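Side-chain contacts in probable transcriptional regulatory protein aq_1575 (Aquifex aeolicus, PDB 1LFP), which probably binds DNA and takes part in regulating transcription: residues D163-P166 with H171-Y174; L153-E158 with L190-E195; H115-T118 with N123-A126. All coordinates share one frame; numbering follows the deposited sequence.

Contacts 1 and 2 belong to one corner of the molecule, their centres about 10 Å apart, and contact 1 is nested in the chain inside the loop that contact 2 closes. Helix 149-159 joins them: Ala156 CB, on helix 149-159, packs 3.3 Å from Val164 CG1 of the hairpin, while Lys155 of the same helix turns to the loop 190-195. Contact 3 closes earlier in the chain and joins helix 106-119 to the edge strand 123-124 of a different, mixed sheet; its centre is about 30 Å from that of contact 1 and about 38 Å from that of contact 2, with nearest atoms about 18 Å and 23 Å away. All three lie within the family region 82-238.

Contact 1 of 3, residues D163-P166 with H171-Y174; sequences DVQP and HIIY
Gln165 and Ile172 leave the same face of the sheet as an antiparallel hydrogen-bonded pair, and their first torsions lay them together: CG of Gln165 sits between its own backbone N and carbonyl carbon (chi1 54°), against Ile172 CB, while CG1 of Ile172 lies beside the backbone N (chi1 -67°). The two belong to a beta hairpin, strand 163-165 with strand 170-175, at the edge of a four-stranded antiparallel sheet. Gln165 CG rests 3.6 Å from Ile172 CB, and farther along the extended chain Gln165 NE2 lies 3.5 Å from Ile172 CD1, the amide end thus lying against a methyl group.

The backbones are tied at both hydrogen-bonded pairs. Tyr174 N gives Asp163 O a bond of 2.9 Å, with a weak return bond from Asp163 N to Tyr174 O; Gln165 and Ile172 exchange a bond each way. Between them the non-hydrogen-bonded pair Val164 and Ile173 sets CG1 against CG1 at 4.1 Å on the other face, which helix 149-159 covers through Leu153 and Ala156.

Lys202 reaches the face bearing Asp163 and Tyr174, forming a salt bridge with Asp163 OD1 and a cation-pi contact with the Tyr174 ring. At the turn end, His171 ND1 accepts a bond from Gly167 N and lies 3.3 Å from Pro166 CA. At the tyrosine, Gln165 OE1 meets the ring edge in its plane, 3.8 Å from Tyr174 CE2, with the amide turned 70° from the ring.

Contact 2 of 3, residues L153-E158 with L190-E195; sequences LEKAIE and LGVPIE
Lys155 reaches from helix 149-159 to the backbone of the loop 190-195, where its NZ donates a hydrogen bond of 3.1 Å to Leu190 O. The donor stands 21° off the carbonyl plane, and the C=O...N angle of 158° is fairly open. On the way the aliphatic part of the lysine slides past Val192 in the opposite direction: Lys155 CD comes to 3.5 Å from Val192 CG2, tighter than an ordinary carbon contact. One turn later, Glu158 and Leu190 approach from opposite directions, and the carboxylate carbon CD of Glu158 lies 3.9 Å from Leu190 CD1, a methyl against the carboxylate.

The lysine gets its reach from a chain extended beyond CG, with CG placed beside the backbone N (chi1 -77°). Its ammonium also forms a salt bridge with Glu151, one turn earlier on the same helix, which probably helps to hold NZ near the loop. NZ thus holds Leu190 O directly, and Gly191 O only through a weakly bound water.

The loop backbone here is set by the end of the preceding helix 180-188. Gly191, with positive phi, is the C' residue of a Schellman motif, in which Val192 N bonds to Leu187 O and Gly191 N to Glu188 O. Leu190 O therefore belongs to a helix C-terminus, whose dipole would probably make it more attractive to the ammonium.

Beyond the cap, Val192 touches Leu187 of helix 180-188 and Val142 of strand 134-143. The contact thus ties helix 149-159 to the chain that leaves helix 180-188 for the sheet's outer strand 196-203.

Contact 3 of 3, residues H115-T118 with N123-A126; sequences HVFT and NLGA
Phe117, near the C-terminal end of helix 106-119, packs back on the short strand 123-124, an edge strand of the five-stranded mixed sheet, which the chain enters from the helix through a short turn. Phe117 CB lies 3.7 Å from Leu124 N. From there CG stays close to the same peptide, and Phe117 CD1 comes within 3.5 Å of Asn123 N, which approaches the ring obliquely. On the other branch Phe117 CD2 meets Leu124 CB at 4.1 Å, while CE2 touches Leu124 CD1, a methyl carried there with Leu124 CG anti to the backbone N (chi1 177°). The two side chains cross at about a right angle, and Leu124 CA sits over one ring face, displaced toward the rim.

Outside the two segments, Phe117 also touches Leu221 of helix 212-226, whereas Leu124 folds back onto Thr110, Val113 and Arg114 of helix 106-119. An alanine at Phe117 would keep CB near the strand, but losing the ring is likely to open a gap beside Leu124 and Leu221.

Next to this apolar packing a water bridges the helix and the strand, bound to Thr118 OG1 and accepting from Asn123 ND2 at 3.3 Å. The same water accepts the backbone hydrogen of Leu124, its oxygen 2.8 Å from Leu124 N.

Contact 1 of 3, residues D163-P166 with H171-Y174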
ATOM      1  N   ASP A 163      -4.385  14.379  -7.310  1.00 28.95           N
ATOM      2  CA  ASP A 163      -3.001  14.806  -7.131  1.00 28.76           C
ATOM      3  C   ASP A 163      -2.043  13.906  -7.911  1.00 30.01           C
ATOM      4  O   ASP A 163      -2.270  12.703  -8.031  1.00 28.08           O
ATOM      5  CB  ASP A 163      -2.647  14.736  -5.645  1.00 45.14           C
ATOM      6  CG  ASP A 163      -1.349  15.429  -5.321  1.00 45.52           C
ATOM      7  OD1 ASP A 163      -0.869  15.259  -4.179  1.00 47.18           O
ATOM      8  OD2 ASP A 163      -0.819  16.148  -6.200  1.00 47.07           O
ATOM      9  N   VAL A 164      -0.970  14.474  -8.452  1.00 33.48           N
ATOM     10  CA  VAL A 164      -0.012  13.653  -9.189  1.00 34.18           C
ATOM     11  C   VAL A 164       1.422  13.962  -8.807  1.00 35.80           C
ATOM     12  O   VAL A 164       1.796  15.117  -8.615  1.00 34.65           O
ATOM     13  CB  VAL A 164      -0.148  13.861 -10.688  1.00 39.94           C
ATOM     14  CG1 VAL A 164      -1.529  13.415 -11.142  1.00 37.73           C
ATOM     15  CG2 VAL A 164       0.065  15.336 -11.005  1.00 40.04           C
ATOM     16  N   GLN A 165       2.228  12.924  -8.685  1.00 34.77           N
ATOM     17  CA  GLN A 165       3.624  13.142  -8.359  1.00 36.69           C
ATOM     18  C   GLN A 165       4.519  12.206  -9.161  1.00 36.69           C
ATOM     19  O   GLN A 165       4.469  10.999  -8.992  1.00 36.33           O
ATOM     20  CB  GLN A 165       3.860  12.974  -6.852  1.00 46.13           C
ATOM     21  CG  GLN A 165       3.387  11.674  -6.240  1.00 47.08           C
ATOM     22  CD  GLN A 165       3.532  11.689  -4.728  1.00 47.90           C
ATOM     23  OE1 GLN A 165       2.853  12.451  -4.039  1.00 48.01           O
ATOM     24  NE2 GLN A 165       4.427  10.853  -4.203  1.00 49.20           N
ATOM     25  N   PRO A 166       5.354  12.768 -10.053  1.00 44.75           N
ATOM     26  CA  PRO A 166       6.250  11.947 -10.873  1.00 45.20           C
ATOM     27  C   PRO A 166       7.194  11.151  -9.987  1.00 46.73           C
ATOM     28  O   PRO A 166       7.379  11.481  -8.813  1.00 47.98           O
ATOM     29  CB  PRO A 166       7.004  12.978 -11.716  1.00 40.96           C
ATOM     30  CG  PRO A 166       6.111  14.192 -11.712  1.00 40.97           C
ATOM     31  CD  PRO A 166       5.593  14.202 -10.296  1.00 41.53           C
ATOM     32  N   HIS A 171       5.234   6.592 -11.113  1.00 32.51           N
ATOM     33  CA  HIS A 171       4.493   7.830 -11.023  1.00 29.19           C
ATOM     34  C   HIS A 171       3.315   7.465 -10.156  1.00 26.09           C
ATOM     35  O   HIS A 171       2.834   6.347 -10.208  1.00 26.19           O
ATOM     36  CB  HIS A 171       4.066   8.278 -12.419  1.00 28.94           C
ATOM     37  CG  HIS A 171       5.221   8.571 -13.334  1.00 31.93           C
ATOM     38  ND1 HIS A 171       6.284   9.366 -12.960  1.00 33.44           N
ATOM     39  CD2 HIS A 171       5.444   8.229 -14.626  1.00 31.79           C
ATOM     40  CE1 HIS A 171       7.107   9.505 -13.985  1.00 34.47           C
ATOM     41  NE2 HIS A 171       6.620   8.827 -15.011  1.00 31.87           N
ATOM     42  N   ILE A 172       2.884   8.397  -9.319  1.00 25.14           N
ATOM     43  CA  ILE A 172       1.781   8.152  -8.427  1.00 23.87           C
ATOM     44  C   ILE A 172       0.617   9.073  -8.710  1.00 23.62           C
ATOM     45  O   ILE A 172       0.780  10.283  -8.827  1.00 24.85           O
ATOM     46  CB  ILE A 172       2.213   8.370  -6.982  1.00 33.55           C
ATOM     47  CG1 ILE A 172       3.236   7.303  -6.593  1.00 35.57           C
ATOM     48  CG2 ILE A 172       1.000   8.395  -6.077  1.00 34.91           C
ATOM     49  CD1 ILE A 172       3.946   7.599  -5.274  1.00 34.47           C
ATOM     50  N   ILE A 173      -0.579   8.496  -8.762  1.00 21.71           N
ATOM     51  CA  ILE A 173      -1.772   9.272  -9.021  1.00 22.70           C
ATOM     52  C   ILE A 173      -2.749   9.026  -7.901  1.00 21.70           C
ATOM     53  O   ILE A 173      -3.017   7.875  -7.557  1.00 21.60           O
ATOM     54  CB  ILE A 173      -2.415   8.852 -10.354  1.00 23.26           C
ATOM     55  CG1 ILE A 173      -1.507   9.299 -11.505  1.00 25.85           C
ATOM     56  CG2 ILE A 173      -3.825   9.484 -10.498  1.00 26.29           C
ATOM     57  CD1 ILE A 173      -1.902   8.731 -12.866  1.00 25.67           C
ATOM     58  N   TYR A 174      -3.254  10.107  -7.301  1.00 21.48           N
ATOM     59  CA  TYR A 174      -4.228   9.957  -6.235  1.00 20.30           C
ATOM     60  C   TYR A 174      -5.587  10.312  -6.746  1.00 20.19           C
ATOM     61  O   TYR A 174      -5.721  11.207  -7.584  1.00 22.30           O
ATOM     62  CB  TYR A 174      -3.930  10.894  -5.072  1.00 20.07           C
ATOM     63  CG  TYR A 174      -2.784  10.463  -4.239  1.00 19.16           C
ATOM     64  CD1 TYR A 174      -2.975   9.558  -3.203  1.00 19.99           C
ATOM     65  CD2 TYR A 174      -1.515  10.972  -4.442  1.00 23.32           C
ATOM     66  CE1 TYR A 174      -1.954   9.179  -2.397  1.00 21.05           C
ATOM     67  CE2 TYR A 174      -0.460  10.595  -3.616  1.00 22.56           C
ATOM     68  CZ  TYR A 174      -0.695   9.699  -2.593  1.00 24.49           C
ATOM     69  OH  TYR A 174       0.309   9.339  -1.731  1.00 27.04           O
TER

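Contact 2 of 3, residues L153-E158 with L190-E195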
ATOM      1  N   LEU A 153       1.538  13.249 -17.026  1.00 33.28           N
ATOM      2  CA  LEU A 153       1.061  14.400 -16.277  1.00 31.62           C
ATOM      3  C   LEU A 153      -0.203  14.896 -16.972  1.00 30.01           C
ATOM      4  O   LEU A 153      -1.191  15.200 -16.311  1.00 28.79           O
ATOM      5  CB  LEU A 153       2.147  15.493 -16.237  1.00 39.38           C
ATOM      6  CG  LEU A 153       2.819  15.912 -14.903  1.00 41.81           C
ATOM      7  CD1 LEU A 153       2.737  14.840 -13.841  1.00 40.36           C
ATOM      8  CD2 LEU A 153       4.267  16.260 -15.180  1.00 41.72           C
ATOM      9  N   GLU A 154      -0.197  14.933 -18.304  1.00 25.57           N
ATOM     10  CA  GLU A 154      -1.369  15.400 -19.032  1.00 25.56           C
ATOM     11  C   GLU A 154      -2.540  14.431 -18.879  1.00 25.10           C
ATOM     12  O   GLU A 154      -3.671  14.838 -18.609  1.00 22.46           O
ATOM     13  CB  GLU A 154      -1.065  15.587 -20.526  1.00 40.55           C
ATOM     14  CG  GLU A 154      -1.112  14.296 -21.340  1.00 47.29           C
ATOM     15  CD  GLU A 154      -1.424  14.517 -22.810  1.00 50.97           C
ATOM     16  OE1 GLU A 154      -1.566  13.508 -23.544  1.00 51.13           O
ATOM     17  OE2 GLU A 154      -1.528  15.695 -23.224  1.00 53.38           O
ATOM     18  N   LYS A 155      -2.282  13.137 -19.052  1.00 24.05           N
ATOM     19  CA  LYS A 155      -3.362  12.184 -18.924  1.00 25.01           C
ATOM     20  C   LYS A 155      -4.002  12.180 -17.550  1.00 22.91           C
ATOM     21  O   LYS A 155      -5.219  12.029 -17.431  1.00 22.86           O
ATOM     22  CB  LYS A 155      -2.874  10.794 -19.311  1.00 32.43           C
ATOM     23  CG  LYS A 155      -2.769  10.643 -20.822  1.00 32.26           C
ATOM     24  CD  LYS A 155      -2.228   9.291 -21.240  1.00 33.46           C
ATOM     25  CE  LYS A 155      -1.831   9.306 -22.699  1.00 33.77           C
ATOM     26  NZ  LYS A 155      -1.144   8.033 -23.081  1.00 35.59           N
ATOM     27  N   ALA A 156      -3.199  12.347 -16.507  1.00 24.88           N
ATOM     28  CA  ALA A 156      -3.753  12.354 -15.147  1.00 25.25           C
ATOM     29  C   ALA A 156      -4.773  13.490 -15.036  1.00 24.42           C
ATOM     30  O   ALA A 156      -5.890  13.300 -14.519  1.00 23.00           O
ATOM     31  CB  ALA A 156      -2.642  12.526 -14.119  1.00 22.75           C
ATOM     32  N   ILE A 157      -4.401  14.653 -15.552  1.00 21.77           N
ATOM     33  CA  ILE A 157      -5.280  15.825 -15.538  1.00 23.15           C
ATOM     34  C   ILE A 157      -6.493  15.559 -16.413  1.00 22.69           C
ATOM     35  O   ILE A 157      -7.641  15.878 -16.049  1.00 23.27           O
ATOM     36  CB  ILE A 157      -4.538  17.069 -16.071  1.00 28.84           C
ATOM     37  CG1 ILE A 157      -3.456  17.480 -15.077  1.00 30.80           C
ATOM     38  CG2 ILE A 157      -5.508  18.221 -16.301  1.00 28.69           C
ATOM     39  CD1 ILE A 157      -2.487  18.474 -15.649  1.00 34.17           C
ATOM     40  N   GLU A 158      -6.253  14.959 -17.577  1.00 20.40           N
ATOM     41  CA  GLU A 158      -7.315  14.669 -18.507  1.00 19.71           C
ATOM     42  C   GLU A 158      -8.379  13.774 -17.889  1.00 19.57           C
ATOM     43  O   GLU A 158      -9.565  13.969 -18.142  1.00 19.69           O
ATOM     44  CB  GLU A 158      -6.720  14.012 -19.777  1.00 23.59           C
ATOM     45  CG  GLU A 158      -7.723  13.652 -20.822  1.00 23.59           C
ATOM     46  CD  GLU A 158      -7.084  13.048 -22.075  1.00 23.50           C
ATOM     47  OE1 GLU A 158      -7.842  12.639 -22.971  1.00 24.20           O
ATOM     48  OE2 GLU A 158      -5.836  12.976 -22.156  1.00 24.26           O
ATOM     49  N   LEU A 190      -6.812   5.033 -22.126  1.00 21.52           N
ATOM     50  CA  LEU A 190      -5.954   6.005 -22.807  1.00 21.63           C
ATOM     51  C   LEU A 190      -4.549   5.456 -23.006  1.00 23.03           C
ATOM     52  O   LEU A 190      -3.631   6.195 -23.355  1.00 24.95           O
ATOM     53  CB  LEU A 190      -5.854   7.315 -22.028  1.00 22.48           C
ATOM     54  CG  LEU A 190      -7.203   7.902 -21.670  1.00 18.47           C
ATOM     55  CD1 LEU A 190      -6.960   9.256 -20.991  1.00 20.50           C
ATOM     56  CD2 LEU A 190      -8.091   8.043 -22.890  1.00 24.20           C
ATOM     57  N   GLY A 191      -4.371   4.161 -22.751  1.00 23.90           N
ATOM     58  CA  GLY A 191      -3.068   3.542 -22.964  1.00 26.99           C
ATOM     59  C   GLY A 191      -2.067   3.489 -21.825  1.00 26.54           C
ATOM     60  O   GLY A 191      -0.970   2.946 -21.971  1.00 30.27           O
ATOM     61  N   VAL A 192      -2.436   4.043 -20.675  1.00 23.35           N
ATOM     62  CA  VAL A 192      -1.549   4.068 -19.520  1.00 21.67           C
ATOM     63  C   VAL A 192      -1.524   2.742 -18.760  1.00 21.32           C
ATOM     64  O   VAL A 192      -2.575   2.252 -18.350  1.00 20.80           O
ATOM     65  CB  VAL A 192      -1.986   5.168 -18.516  1.00 20.57           C
ATOM     66  CG1 VAL A 192      -0.922   5.294 -17.387  1.00 25.92           C
ATOM     67  CG2 VAL A 192      -2.180   6.493 -19.220  1.00 22.75           C
ATOM     68  N   PRO A 193      -0.336   2.130 -18.597  1.00 21.83           N
ATOM     69  CA  PRO A 193      -0.235   0.862 -17.866  1.00 23.41           C
ATOM     70  C   PRO A 193      -0.398   1.097 -16.356  1.00 23.71           C
ATOM     71  O   PRO A 193       0.125   2.074 -15.818  1.00 25.16           O
ATOM     72  CB  PRO A 193       1.159   0.373 -18.217  1.00 36.23           C
ATOM     73  CG  PRO A 193       1.925   1.635 -18.374  1.00 38.09           C
ATOM     74  CD  PRO A 193       0.973   2.549 -19.118  1.00 33.78           C
ATOM     75  N   ILE A 194      -1.095   0.194 -15.667  1.00 24.00           N
ATOM     76  CA  ILE A 194      -1.304   0.363 -14.235  1.00 25.32           C
ATOM     77  C   ILE A 194      -0.527  -0.703 -13.484  1.00 27.94           C
ATOM     78  O   ILE A 194      -0.722  -1.885 -13.744  1.00 29.46           O
ATOM     79  CB  ILE A 194      -2.774   0.189 -13.868  1.00 25.80           C
ATOM     80  CG1 ILE A 194      -3.636   1.160 -14.665  1.00 25.56           C
ATOM     81  CG2 ILE A 194      -2.941   0.339 -12.344  1.00 23.30           C
ATOM     82  CD1 ILE A 194      -3.214   2.613 -14.555  1.00 22.84           C
ATOM     83  N   GLU A 195       0.330  -0.285 -12.555  1.00 29.58           N
ATOM     84  CA  GLU A 195       1.100  -1.243 -11.778  1.00 32.36           C
ATOM     85  C   GLU A 195       0.323  -1.614 -10.525  1.00 32.29           C
ATOM     86  O   GLU A 195       0.297  -2.776 -10.133  1.00 30.80           O
ATOM     87  CB  GLU A 195       2.461  -0.673 -11.406  1.00 49.09           C
ATOM     88  CG  GLU A 195       3.333  -1.642 -10.645  1.00 55.07           C
ATOM     89  CD  GLU A 195       4.759  -1.149 -10.504  1.00 59.00           C
ATOM     90  OE1 GLU A 195       5.462  -1.060 -11.539  1.00 61.48           O
ATOM     91  OE2 GLU A 195       5.175  -0.846  -9.364  1.00 60.89           O
TER
HETATM   92  O   HOH W   1       0.554   5.642 -21.620  1.00 48.94           O

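Contact 3 of 3, residues H115-T118 with N123-A126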
ATOM      1  N   HIS A 115       5.882  -4.146  19.111  1.00 24.30           N
ATOM      2  CA  HIS A 115       7.300  -4.420  19.300  1.00 25.42           C
ATOM      3  C   HIS A 115       8.102  -3.648  18.292  1.00 24.59           C
ATOM      4  O   HIS A 115       9.111  -3.049  18.649  1.00 28.00           O
ATOM      5  CB  HIS A 115       7.645  -5.919  19.150  1.00 27.11           C
ATOM      6  CG  HIS A 115       7.310  -6.758  20.353  1.00 28.63           C
ATOM      7  ND1 HIS A 115       6.017  -7.003  20.755  1.00 30.81           N
ATOM      8  CD2 HIS A 115       8.103  -7.391  21.250  1.00 28.37           C
ATOM      9  CE1 HIS A 115       6.024  -7.749  21.848  1.00 29.47           C
ATOM     10  NE2 HIS A 115       7.280  -7.998  22.170  1.00 32.22           N
ATOM     11  N   VAL A 116       7.683  -3.677  17.024  1.00 22.14           N
ATOM     12  CA  VAL A 116       8.444  -2.942  16.008  1.00 23.66           C
ATOM     13  C   VAL A 116       8.539  -1.459  16.348  1.00 23.94           C
ATOM     14  O   VAL A 116       9.606  -0.841  16.229  1.00 24.56           O
ATOM     15  CB  VAL A 116       7.798  -3.057  14.609  1.00 26.85           C
ATOM     16  CG1 VAL A 116       8.593  -2.236  13.601  1.00 29.71           C
ATOM     17  CG2 VAL A 116       7.715  -4.536  14.194  1.00 28.13           C
ATOM     18  N   PHE A 117       7.418  -0.860  16.718  1.00 22.34           N
ATOM     19  CA  PHE A 117       7.430   0.568  17.056  1.00 22.40           C
ATOM     20  C   PHE A 117       8.413   0.874  18.197  1.00 23.33           C
ATOM     21  O   PHE A 117       9.262   1.746  18.084  1.00 25.98           O
ATOM     22  CB  PHE A 117       6.027   1.016  17.451  1.00 23.64           C
ATOM     23  CG  PHE A 117       5.217   1.616  16.309  1.00 21.98           C
ATOM     24  CD1 PHE A 117       5.342   2.966  15.988  1.00 22.33           C
ATOM     25  CD2 PHE A 117       4.315   0.833  15.583  1.00 22.84           C
ATOM     26  CE1 PHE A 117       4.583   3.560  14.959  1.00 22.14           C
ATOM     27  CE2 PHE A 117       3.541   1.413  14.538  1.00 21.60           C
ATOM     28  CZ  PHE A 117       3.683   2.782  14.230  1.00 19.67           C
ATOM     29  N   THR A 118       8.279   0.147  19.295  1.00 28.70           N
ATOM     30  CA  THR A 118       9.147   0.325  20.454  1.00 30.22           C
ATOM     31  C   THR A 118      10.635   0.152  20.166  1.00 31.65           C
ATOM     32  O   THR A 118      11.448   1.004  20.534  1.00 31.90           O
ATOM     33  CB  THR A 118       8.748  -0.629  21.565  1.00 29.86           C
ATOM     34  OG1 THR A 118       7.397  -0.348  21.949  1.00 30.61           O
ATOM     35  CG2 THR A 118       9.670  -0.457  22.779  1.00 30.50           C
ATOM     36  N   ASN A 123       6.163   4.537  19.033  1.00 25.48           N
ATOM     37  CA  ASN A 123       5.133   4.145  19.972  1.00 23.39           C
ATOM     38  C   ASN A 123       3.800   3.900  19.309  1.00 20.30           C
ATOM     39  O   ASN A 123       3.211   4.812  18.752  1.00 18.64           O
ATOM     40  CB  ASN A 123       4.919   5.234  21.014  1.00 31.90           C
ATOM     41  CG  ASN A 123       4.047   4.777  22.147  1.00 36.25           C
ATOM     42  OD1 ASN A 123       3.321   5.573  22.745  1.00 40.16           O
ATOM     43  ND2 ASN A 123       4.124   3.489  22.473  1.00 39.47           N
ATOM     44  N   LEU A 124       3.318   2.671  19.391  1.00 23.72           N
ATOM     45  CA  LEU A 124       2.018   2.354  18.831  1.00 22.01           C
ATOM     46  C   LEU A 124       0.988   3.018  19.723  1.00 23.24           C
ATOM     47  O   LEU A 124       1.073   2.916  20.949  1.00 22.25           O
ATOM     48  CB  LEU A 124       1.814   0.850  18.837  1.00 21.35           C
ATOM     49  CG  LEU A 124       0.462   0.356  18.336  1.00 20.69           C
ATOM     50  CD1 LEU A 124       0.138   0.845  16.913  1.00 22.38           C
ATOM     51  CD2 LEU A 124       0.544  -1.152  18.393  1.00 21.84           C
ATOM     52  N   GLY A 125       0.023   3.703  19.119  1.00 17.60           N
ATOM     53  CA  GLY A 125      -1.009   4.382  19.873  1.00 18.64           C
ATOM     54  C   GLY A 125      -2.355   3.708  19.675  1.00 18.71           C
ATOM     55  O   GLY A 125      -2.444   2.583  19.159  1.00 21.19           O
ATOM     56  N   ALA A 126      -3.404   4.399  20.095  1.00 21.24           N
ATOM     57  CA  ALA A 126      -4.749   3.883  19.994  1.00 20.94           C
ATOM     58  C   ALA A 126      -5.422   4.344  18.722  1.00 22.62           C
ATOM     59  O   ALA A 126      -4.971   5.280  18.064  1.00 20.96           O
ATOM     60  CB  ALA A 126      -5.568   4.342  21.184  1.00 31.79           C
TER
HETATM   61  O   HOH W   2       4.829   0.795  20.766  1.00 22.66           O